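Enoyl-CoA hydratase/isomerase (Mycobacterium abscessus, PDB 3QXZ) probably catalyses the hydration or double-bond isomerisation of enoyl-CoA thioesters, as a trimeric member of the crotonase family. Local coordinates at residues M114-H119 against P142-H147; L125-R130 against N181-A186; Y131-V136 against E161-G166. All blocks are in the same frame, centred on the assembly; numbering follows the deposited sequence.

Contact 1 (M114-H119 against P142-H147); sequences MTLALH and PDALAH
Thr115 and Asp143 meet through their side chains, which cross at about a right angle. The hydroxyl OG1 of Thr115 donates to OD1 of Asp143 at 2.8 Å, coming in nearly in line with the carboxylate C-O bond. A chi1 of 66° sets OG1 between the backbone N and the carbonyl carbon, and the same rotation leaves the methyl CG2 for the turn: it lies 3.6 Å from CB of Ala146. The second carboxylate oxygen, OD2, is taken by Gln135, so the acid is held from two directions.

His119 supplies the other direct hydrogen bond, from NE2 to the carbonyl O of Ala144 at 2.8 Å. The acceptor lies near the ring plane of the imidazole, whereas the N-H arrives above the plane of the carbonyl. A water bridges that same oxygen and O of Thr115, so His119 and the water both donate to Ala144 O.

In the fold, these bonds join helix 112-117 and the residues after it to a type I' turn, Asp143 to Ala146, that leads into helix 146-149. In crotonase-family enzymes this helix and turn region adjoin the active site; a role here is only inferred.

The apolar contact is CB of Ala144 with CD2 of Leu116, at 4.0 Å; Thr115 OG1 is a further van der Waals neighbour of that methyl. Glu233 of the second subunit takes Leu145 N, within the turn, on OE1 and His147 ND1, just after it, on OE2.

Contact 2 (L125-R130 against N181-A186); sequences LAEEGR and NRCLPA
Glu128 reaches across to the backbone of Ala186, OE1 accepting from Ala186 N at 2.8 Å. The chain of Glu128 is bent at chi2 (91°), which turns CD out of an extended path, and the N-H meets OE1 on the syn side, 17° out of the carboxylate plane. Ala186 N lies near the N-terminal end of helix 186-203, where a carboxylate may be favoured. The same oxygen is 3.4 Å from CB of Ala186, a methyl that also packs on CB of Ala126.

Glu127 behaves differently. Its chain is extended beyond CG (chi2 161°) and lies beside Pro185, pointing the same way, with OE1 3.9 Å from the proline CD. Its other oxygen, OE2, comes to 4.0 Å from SG of Cys183, which sits between its own backbone N and carbonyl carbon; these are packing contacts at the surface. Leu184 CD2 lies over one face of the Arg182 guanidinium, offset toward its rim.

Alongside runs a parallel pairing of Leu125 with Cys183 and Ala126 with Leu184. Leu125 N donates to O of Arg182 and Leu184 N to O of Leu125; Glu127 N, just past the strand, extends these bonds to O of Leu184. The type I turn from Ala126 to Gly129 then carries segment 125-130 away from strand 182-184.

Strand 182-184 is thereby added to strand 122-126 as the last strand of the six-stranded sheet within this chain. Helix 171-177 covers the face bearing Leu125 and Cys183, while helix 186-203 packs against Ala126 and Leu184.

Contact 3 (Y131-V136 against E161-G166); sequences YAIPQV and ELLLTG
Gly166 and Pro134 bring their backbones together, with only 3.7 Å between the two CA atoms. Gly166 leaves the helical conformation with a positive phi of 68°, and glycine, having no CB, allows the two residues to come this close. Its CA-H faces O of Ile133 at 3.3 Å, a CA-H...O contact. Val136 presses on the helix end as well: CG2 lies 3.4 Å from O of Leu163, and CG1 is equally near that oxygen. Ile133 and Leu163 lie side by side, pointing the same way, with CG2 of Ile133 3.8 Å from CD2 of Leu163.

In this crotonase-family chain, helix 151-165 thus ends against the segment that follows strand 131-132, one of the two strands of the small parallel sheet completed by strand 108-110.

Between the tight points the polar groups are bridged by water. One molecule donates to O of Ile133 and O of Leu163 and accepts from Val136 N at 3.0 Å. Another accepts from Ile133 N at 2.8 Å while donating to O of Leu162. Within the helix, Thr165 OG1 and N both donate to O of Glu161, from opposite faces of its plane. Thr212 of the second subunit packs on Val136 and Leu163.

Overall arrangement
Contacts 1 and 3 are buried and adjoin each other: Leu163 packs on Pro142, and Met114 on Tyr131 and Ile133. Both also meet the second subunit. Contact 2 lies partly at the surface, with its acids exposed, yet it is joined to contact 3 through the hydroxyl of Tyr131 at O of Ala126. The elements follow one another in the chain: strand 122-126 then 131-132, helix 146-149 then 151-165. Chemistry follows place. Contact 2 relies on direct backbone bonds at the edge of the sheet within this chain, plus one carboxylate bond; contact 1 combines side-chain hydrogen bonds with one water; contact 3 has apolar packing and water bridges in place of direct bonds.

Contact 1 (M114-H119 against P142-H147)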
loop_
_atom_site.group_PDB
_atom_site.type_symbol
_atom_site.label_atom_id
_atom_site.label_comp_id
_atom_site.label_asym_id
_atom_site.label_seq_id
_atom_site.Cartn_x
_atom_site.Cartn_y
_atom_site.Cartn_z
ATOM N N MET A 114 8.374 16.819 -7.059
ATOM C CA MET A 114 7.682 15.835 -6.248
ATOM C C MET A 114 8.231 14.416 -6.452
ATOM O O MET A 114 8.416 13.678 -5.473
ATOM C CB MET A 114 6.179 15.868 -6.513
ATOM C CG MET A 114 5.389 14.776 -5.765
ATOM S SD MET A 114 5.585 14.747 -3.956
ATOM C CE MET A 114 4.661 16.227 -3.600
ATOM N N THR A 115 8.487 14.012 -7.700
ATOM C CA THR A 115 8.915 12.610 -7.895
ATOM C C THR A 115 10.282 12.332 -7.264
ATOM O O THR A 115 10.474 11.242 -6.736
ATOM C CB THR A 115 8.846 12.156 -9.358
ATOM O OG1 THR A 115 9.809 12.907 -10.100
ATOM C CG2 THR A 115 7.453 12.373 -9.954
ATOM N N LEU A 116 11.186 13.315 -7.250
ATOM C CA LEU A 116 12.434 13.158 -6.486
ATOM C C LEU A 116 12.193 13.120 -4.977
ATOM O O LEU A 116 12.906 12.407 -4.254
ATOM C CB LEU A 116 13.467 14.229 -6.818
ATOM C CG LEU A 116 14.029 14.049 -8.208
ATOM C CD1 LEU A 116 14.868 15.242 -8.523
ATOM C CD2 LEU A 116 14.827 12.755 -8.388
ATOM N N ALA A 117 11.226 13.879 -4.480
ATOM C CA ALA A 117 10.897 13.806 -3.051
ATOM C C ALA A 117 10.378 12.427 -2.668
ATOM O O ALA A 117 10.607 11.962 -1.531
ATOM C CB ALA A 117 9.893 14.881 -2.678
ATOM N N LEU A 118 9.718 11.757 -3.620
ATOM C CA LEU A 118 9.216 10.400 -3.370
ATOM C C LEU A 118 10.335 9.375 -3.188
ATOM O O LEU A 118 10.059 8.256 -2.772
ATOM C CB LEU A 118 8.265 9.940 -4.471
ATOM C CG LEU A 118 6.989 10.749 -4.673
ATOM C CD1 LEU A 118 6.186 10.102 -5.810
ATOM C CD2 LEU A 118 6.126 10.883 -3.394
ATOM N N HIS A 119 11.597 9.727 -3.481
ATOM C CA HIS A 119 12.693 8.774 -3.242
ATOM C C HIS A 119 13.050 8.693 -1.767
ATOM O O HIS A 119 13.684 7.715 -1.353
ATOM C CB HIS A 119 13.955 9.172 -3.995
ATOM C CG HIS A 119 13.846 9.066 -5.476
ATOM N ND1 HIS A 119 14.907 9.353 -6.299
ATOM C CD2 HIS A 119 12.819 8.703 -6.278
ATOM C CE1 HIS A 119 14.539 9.165 -7.557
ATOM N NE2 HIS A 119 13.278 8.779 -7.572
ATOM N N PRO A 142 5.133 10.761 -16.004
ATOM C CA PRO A 142 5.853 10.801 -14.723
ATOM C C PRO A 142 7.252 10.208 -14.873
ATOM O O PRO A 142 7.496 9.346 -15.727
ATOM C CB PRO A 142 4.968 9.942 -13.789
ATOM C CG PRO A 142 3.570 10.029 -14.417
ATOM C CD PRO A 142 3.853 10.029 -15.910
ATOM N N ASP A 143 8.158 10.703 -14.046
ATOM C CA ASP A 143 9.577 10.411 -14.147
ATOM C C ASP A 143 10.131 10.007 -12.778
ATOM O O ASP A 143 9.406 9.923 -11.774
ATOM C CB ASP A 143 10.305 11.637 -14.764
ATOM C CG ASP A 143 9.905 12.936 -14.091
ATOM O OD1 ASP A 143 9.594 12.932 -12.893
ATOM O OD2 ASP A 143 9.886 13.984 -14.780
ATOM N N ALA A 144 11.435 9.755 -12.776
ATOM C CA ALA A 144 12.194 9.411 -11.565
ATOM C C ALA A 144 11.496 8.313 -10.756
ATOM O O ALA A 144 11.377 8.400 -9.527
ATOM C CB ALA A 144 12.418 10.646 -10.711
ATOM N N LEU A 145 11.039 7.284 -11.467
ATOM C CA LEU A 145 10.479 6.078 -10.849
ATOM C C LEU A 145 9.142 6.312 -10.135
ATOM O O LEU A 145 8.702 5.449 -9.355
ATOM C CB LEU A 145 11.515 5.363 -9.921
ATOM C CG LEU A 145 12.375 4.362 -10.687
ATOM C CD1 LEU A 145 13.534 3.884 -9.812
ATOM C CD2 LEU A 145 11.519 3.158 -11.076
ATOM N N ALA A 146 8.437 7.407 -10.438
ATOM C CA ALA A 146 7.132 7.610 -9.809
ATOM C C ALA A 146 6.158 6.475 -10.068
ATOM O O ALA A 146 5.279 6.202 -9.235
ATOM C CB ALA A 146 6.522 8.902 -10.289
ATOM N N HIS A 147 6.254 5.794 -11.212
ATOM C CA HIS A 147 5.341 4.667 -11.495
ATOM C C HIS A 147 5.511 3.514 -10.495
ATOM O O HIS A 147 4.615 2.677 -10.384
ATOM C CB HIS A 147 5.537 4.108 -12.920
ATOM C CG HIS A 147 5.226 5.077 -14.032
ATOM N ND1 HIS A 147 6.142 6.004 -14.490
ATOM C CD2 HIS A 147 4.120 5.224 -14.805
ATOM C CE1 HIS A 147 5.600 6.697 -15.491
ATOM N NE2 HIS A 147 4.371 6.249 -15.702
HETATM O O HOH W 1 9.483 8.748 -7.524
#

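Contact 2 (L125-R130 against N181-A186)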
loop_
_atom_site.group_PDB
_atom_site.type_symbol
_atom_site.label_atom_id
_atom_site.label_comp_id
_atom_site.label_asym_id
_atom_site.label_seq_id
_atom_site.Cartn_x
_atom_site.Cartn_y
_atom_site.Cartn_z
ATOM N N LEU A 125 5.519 17.463 4.843
ATOM C CA LEU A 125 5.051 18.464 3.862
ATOM C C LEU A 125 4.440 19.703 4.505
ATOM O O LEU A 125 3.752 19.622 5.521
ATOM C CB LEU A 125 4.042 17.845 2.866
ATOM C CG LEU A 125 4.595 17.215 1.586
ATOM C CD1 LEU A 125 5.542 16.050 1.861
ATOM C CD2 LEU A 125 3.429 16.734 0.693
ATOM N N ALA A 126 4.678 20.830 3.853
ATOM C CA ALA A 126 4.105 22.120 4.248
ATOM C C ALA A 126 2.623 22.171 3.877
ATOM O O ALA A 126 2.255 21.939 2.715
ATOM C CB ALA A 126 4.846 23.232 3.543
ATOM N N GLU A 127 1.782 22.556 4.844
ATOM C CA GLU A 127 0.343 22.710 4.586
ATOM C C GLU A 127 0.001 23.705 3.471
ATOM O O GLU A 127 -0.996 23.533 2.759
ATOM C CB GLU A 127 -0.393 23.058 5.890
ATOM C CG GLU A 127 -0.499 21.847 6.816
ATOM C CD GLU A 127 -0.795 22.218 8.268
ATOM O OE1 GLU A 127 -1.016 23.411 8.562
ATOM O OE2 GLU A 127 -0.804 21.301 9.119
ATOM N N GLU A 128 0.839 24.720 3.312
ATOM C CA GLU A 128 0.592 25.796 2.333
ATOM C C GLU A 128 1.064 25.463 0.918
ATOM O O GLU A 128 0.820 26.233 -0.016
ATOM C CB GLU A 128 1.248 27.105 2.803
ATOM C CG GLU A 128 0.767 27.626 4.163
ATOM C CD GLU A 128 1.598 27.126 5.346
ATOM O OE1 GLU A 128 2.300 26.090 5.236
ATOM O OE2 GLU A 128 1.549 27.777 6.414
ATOM N N GLY A 129 1.738 24.316 0.752
ATOM C CA GLY A 129 2.361 24.001 -0.540
ATOM C C GLY A 129 1.400 23.502 -1.612
ATOM O O GLY A 129 0.372 22.897 -1.302
ATOM N N ARG A 130 1.756 23.775 -2.862
ATOM C CA ARG A 130 1.112 23.142 -4.005
ATOM C C ARG A 130 1.922 21.898 -4.395
ATOM O O ARG A 130 3.139 21.973 -4.566
ATOM C CB ARG A 130 0.997 24.076 -5.218
ATOM C CG ARG A 130 0.185 23.404 -6.358
ATOM C CD ARG A 130 0.130 24.173 -7.681
ATOM N NE ARG A 130 -0.086 23.228 -8.793
ATOM C CZ ARG A 130 0.646 23.172 -9.904
ATOM N NH1 ARG A 130 1.635 24.040 -10.103
ATOM N NH2 ARG A 130 0.378 22.255 -10.832
ATOM N N ASN A 181 4.443 11.520 5.698
ATOM C CA ASN A 181 4.384 11.100 7.086
ATOM C C ASN A 181 3.649 12.078 7.972
ATOM O O ASN A 181 3.005 11.683 8.942
ATOM C CB ASN A 181 5.803 10.844 7.613
ATOM C CG ASN A 181 6.497 9.765 6.835
ATOM O OD1 ASN A 181 6.923 9.967 5.692
ATOM N ND2 ASN A 181 6.582 8.584 7.447
ATOM N N ARG A 182 3.787 13.353 7.655
ATOM C CA ARG A 182 3.266 14.425 8.497
ATOM C C ARG A 182 3.114 15.676 7.654
ATOM O O ARG A 182 3.853 15.876 6.674
ATOM C CB ARG A 182 4.244 14.695 9.664
ATOM C CG ARG A 182 3.700 15.640 10.752
ATOM C CD ARG A 182 4.678 15.784 11.891
ATOM N NE ARG A 182 4.037 16.482 13.002
ATOM C CZ ARG A 182 4.677 16.922 14.082
ATOM N NH1 ARG A 182 5.990 16.738 14.200
ATOM N NH2 ARG A 182 4.001 17.553 15.041
ATOM N N CYS A 183 2.161 16.522 8.043
ATOM C CA CYS A 183 2.098 17.859 7.485
ATOM C C CYS A 183 2.080 18.911 8.593
ATOM O O CYS A 183 1.573 18.659 9.695
ATOM C CB CYS A 183 0.926 18.025 6.517
ATOM S SG CYS A 183 -0.670 17.805 7.217
ATOM N N LEU A 184 2.707 20.035 8.297
ATOM C CA LEU A 184 2.895 21.125 9.262
ATOM C C LEU A 184 2.875 22.444 8.535
ATOM O O LEU A 184 3.071 22.494 7.323
ATOM C CB LEU A 184 4.257 20.991 9.962
ATOM C CG LEU A 184 4.400 19.852 10.961
ATOM C CD1 LEU A 184 5.858 19.669 11.338
ATOM C CD2 LEU A 184 3.540 20.114 12.205
ATOM N N PRO A 185 2.672 23.544 9.278
ATOM C CA PRO A 185 2.888 24.844 8.662
ATOM C C PRO A 185 4.299 24.896 8.085
ATOM O O PRO A 185 5.239 24.332 8.676
ATOM C CB PRO A 185 2.753 25.815 9.840
ATOM C CG PRO A 185 1.825 25.110 10.770
ATOM C CD PRO A 185 2.234 23.657 10.683
ATOM N N ALA A 186 4.447 25.544 6.939
ATOM C CA ALA A 186 5.723 25.590 6.211
ATOM C C ALA A 186 6.938 25.905 7.074
ATOM O O ALA A 186 7.981 25.255 6.953
ATOM C CB ALA A 186 5.642 26.578 5.063
#

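Contact 3 (Y131-V136 against E161-G166)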
loop_
_atom_site.group_PDB
_atom_site.type_symbol
_atom_site.label_atom_id
_atom_site.label_comp_id
_atom_site.label_asym_id
_atom_site.label_seq_id
_atom_site.Cartn_x
_atom_site.Cartn_y
_atom_site.Cartn_z
ATOM N N TYR A 131 1.223 20.779 -4.558
ATOM C CA TYR A 131 1.844 19.478 -4.877
ATOM C C TYR A 131 1.145 18.871 -6.073
ATOM O O TYR A 131 -0.081 18.845 -6.122
ATOM C CB TYR A 131 1.739 18.539 -3.665
ATOM C CG TYR A 131 2.350 19.180 -2.442
ATOM C CD1 TYR A 131 3.714 19.499 -2.416
ATOM C CD2 TYR A 131 1.551 19.558 -1.357
ATOM C CE1 TYR A 131 4.276 20.155 -1.328
ATOM C CE2 TYR A 131 2.099 20.209 -0.264
ATOM C CZ TYR A 131 3.464 20.493 -0.255
ATOM O OH TYR A 131 4.029 21.153 0.827
ATOM N N ALA A 132 1.909 18.394 -7.060
ATOM C CA ALA A 132 1.303 17.778 -8.247
ATOM C C ALA A 132 2.378 17.038 -8.990
ATOM O O ALA A 132 3.570 17.385 -8.895
ATOM C CB ALA A 132 0.670 18.833 -9.184
ATOM N N ILE A 133 1.938 16.068 -9.796
ATOM C CA ILE A 133 2.804 15.353 -10.749
ATOM C C ILE A 133 2.102 15.524 -12.103
ATOM O O ILE A 133 1.405 14.624 -12.556
ATOM C CB ILE A 133 2.984 13.872 -10.343
ATOM C CG1 ILE A 133 3.534 13.781 -8.917
ATOM C CG2 ILE A 133 3.906 13.146 -11.302
ATOM C CD1 ILE A 133 3.438 12.356 -8.310
ATOM N N PRO A 134 2.269 16.709 -12.738
ATOM C CA PRO A 134 1.389 17.050 -13.859
ATOM C C PRO A 134 1.974 16.772 -15.228
ATOM O O PRO A 134 1.441 17.277 -16.218
ATOM C CB PRO A 134 1.189 18.550 -13.665
ATOM C CG PRO A 134 2.541 19.021 -13.186
ATOM C CD PRO A 134 3.089 17.870 -12.326
ATOM N N GLN A 135 3.029 15.966 -15.298
ATOM C CA GLN A 135 3.732 15.712 -16.569
ATOM C C GLN A 135 2.800 15.325 -17.726
ATOM O O GLN A 135 3.013 15.758 -18.864
ATOM C CB GLN A 135 4.760 14.601 -16.352
ATOM C CG GLN A 135 6.085 15.041 -15.683
ATOM C CD GLN A 135 6.060 14.997 -14.153
ATOM O OE1 GLN A 135 5.039 15.266 -13.514
ATOM N NE2 GLN A 135 7.198 14.643 -13.559
ATOM N N VAL A 136 1.787 14.491 -17.468
ATOM C CA VAL A 136 0.900 14.063 -18.582
ATOM C C VAL A 136 0.097 15.214 -19.186
ATOM O O VAL A 136 -0.309 15.128 -20.346
ATOM C CB VAL A 136 -0.079 12.915 -18.191
ATOM C CG1 VAL A 136 0.687 11.640 -17.788
ATOM C CG2 VAL A 136 -1.067 13.374 -17.093
ATOM N N GLU A 161 -4.908 8.225 -10.059
ATOM C CA GLU A 161 -5.501 9.563 -10.138
ATOM C C GLU A 161 -4.392 10.613 -10.256
ATOM O O GLU A 161 -4.452 11.489 -11.129
ATOM C CB GLU A 161 -6.312 9.835 -8.880
ATOM C CG GLU A 161 -6.936 11.217 -8.853
ATOM C CD GLU A 161 -7.635 11.529 -7.543
ATOM O OE1 GLU A 161 -7.858 10.642 -6.709
ATOM O OE2 GLU A 161 -7.927 12.720 -7.338
ATOM N N LEU A 162 -3.369 10.567 -9.403
ATOM C CA LEU A 162 -2.346 11.603 -9.427
ATOM C C LEU A 162 -1.544 11.548 -10.727
ATOM O O LEU A 162 -1.229 12.604 -11.295
ATOM C CB LEU A 162 -1.442 11.500 -8.192
ATOM C CG LEU A 162 -2.174 11.666 -6.854
ATOM C CD1 LEU A 162 -1.184 11.669 -5.684
ATOM C CD2 LEU A 162 -3.036 12.942 -6.836
ATOM N N LEU A 163 -1.240 10.349 -11.228
ATOM C CA LEU A 163 -0.389 10.237 -12.441
ATOM C C LEU A 163 -1.149 10.453 -13.742
ATOM O O LEU A 163 -0.599 11.041 -14.686
ATOM C CB LEU A 163 0.313 8.884 -12.479
ATOM C CG LEU A 163 1.217 8.591 -11.270
ATOM C CD1 LEU A 163 1.911 7.250 -11.501
ATOM C CD2 LEU A 163 2.222 9.718 -11.033
ATOM N N LEU A 164 -2.393 9.987 -13.821
ATOM C CA LEU A 164 -3.162 10.068 -15.062
ATOM C C LEU A 164 -3.868 11.400 -15.206
ATOM O O LEU A 164 -4.133 11.824 -16.339
ATOM C CB LEU A 164 -4.178 8.924 -15.164
ATOM C CG LEU A 164 -3.632 7.503 -15.239
ATOM C CD1 LEU A 164 -4.732 6.481 -15.275
ATOM C CD2 LEU A 164 -2.742 7.337 -16.489
ATOM N N THR A 165 -4.214 12.062 -14.107
ATOM C CA THR A 165 -4.861 13.372 -14.230
ATOM C C THR A 165 -3.869 14.507 -14.031
ATOM O O THR A 165 -4.132 15.622 -14.475
ATOM C CB THR A 165 -6.048 13.590 -13.249
ATOM O OG1 THR A 165 -5.570 13.744 -11.904
ATOM C CG2 THR A 165 -7.073 12.473 -13.330
ATOM N N GLY A 166 -2.751 14.271 -13.328
ATOM C CA GLY A 166 -1.833 15.356 -12.987
ATOM C C GLY A 166 -2.384 16.373 -12.004
ATOM O O GLY A 166 -1.814 17.465 -11.860
HETATM O O HOH W 2 1.476 13.054 -14.844
HETATM O O HOH W 3 -0.566 14.793 -9.562
#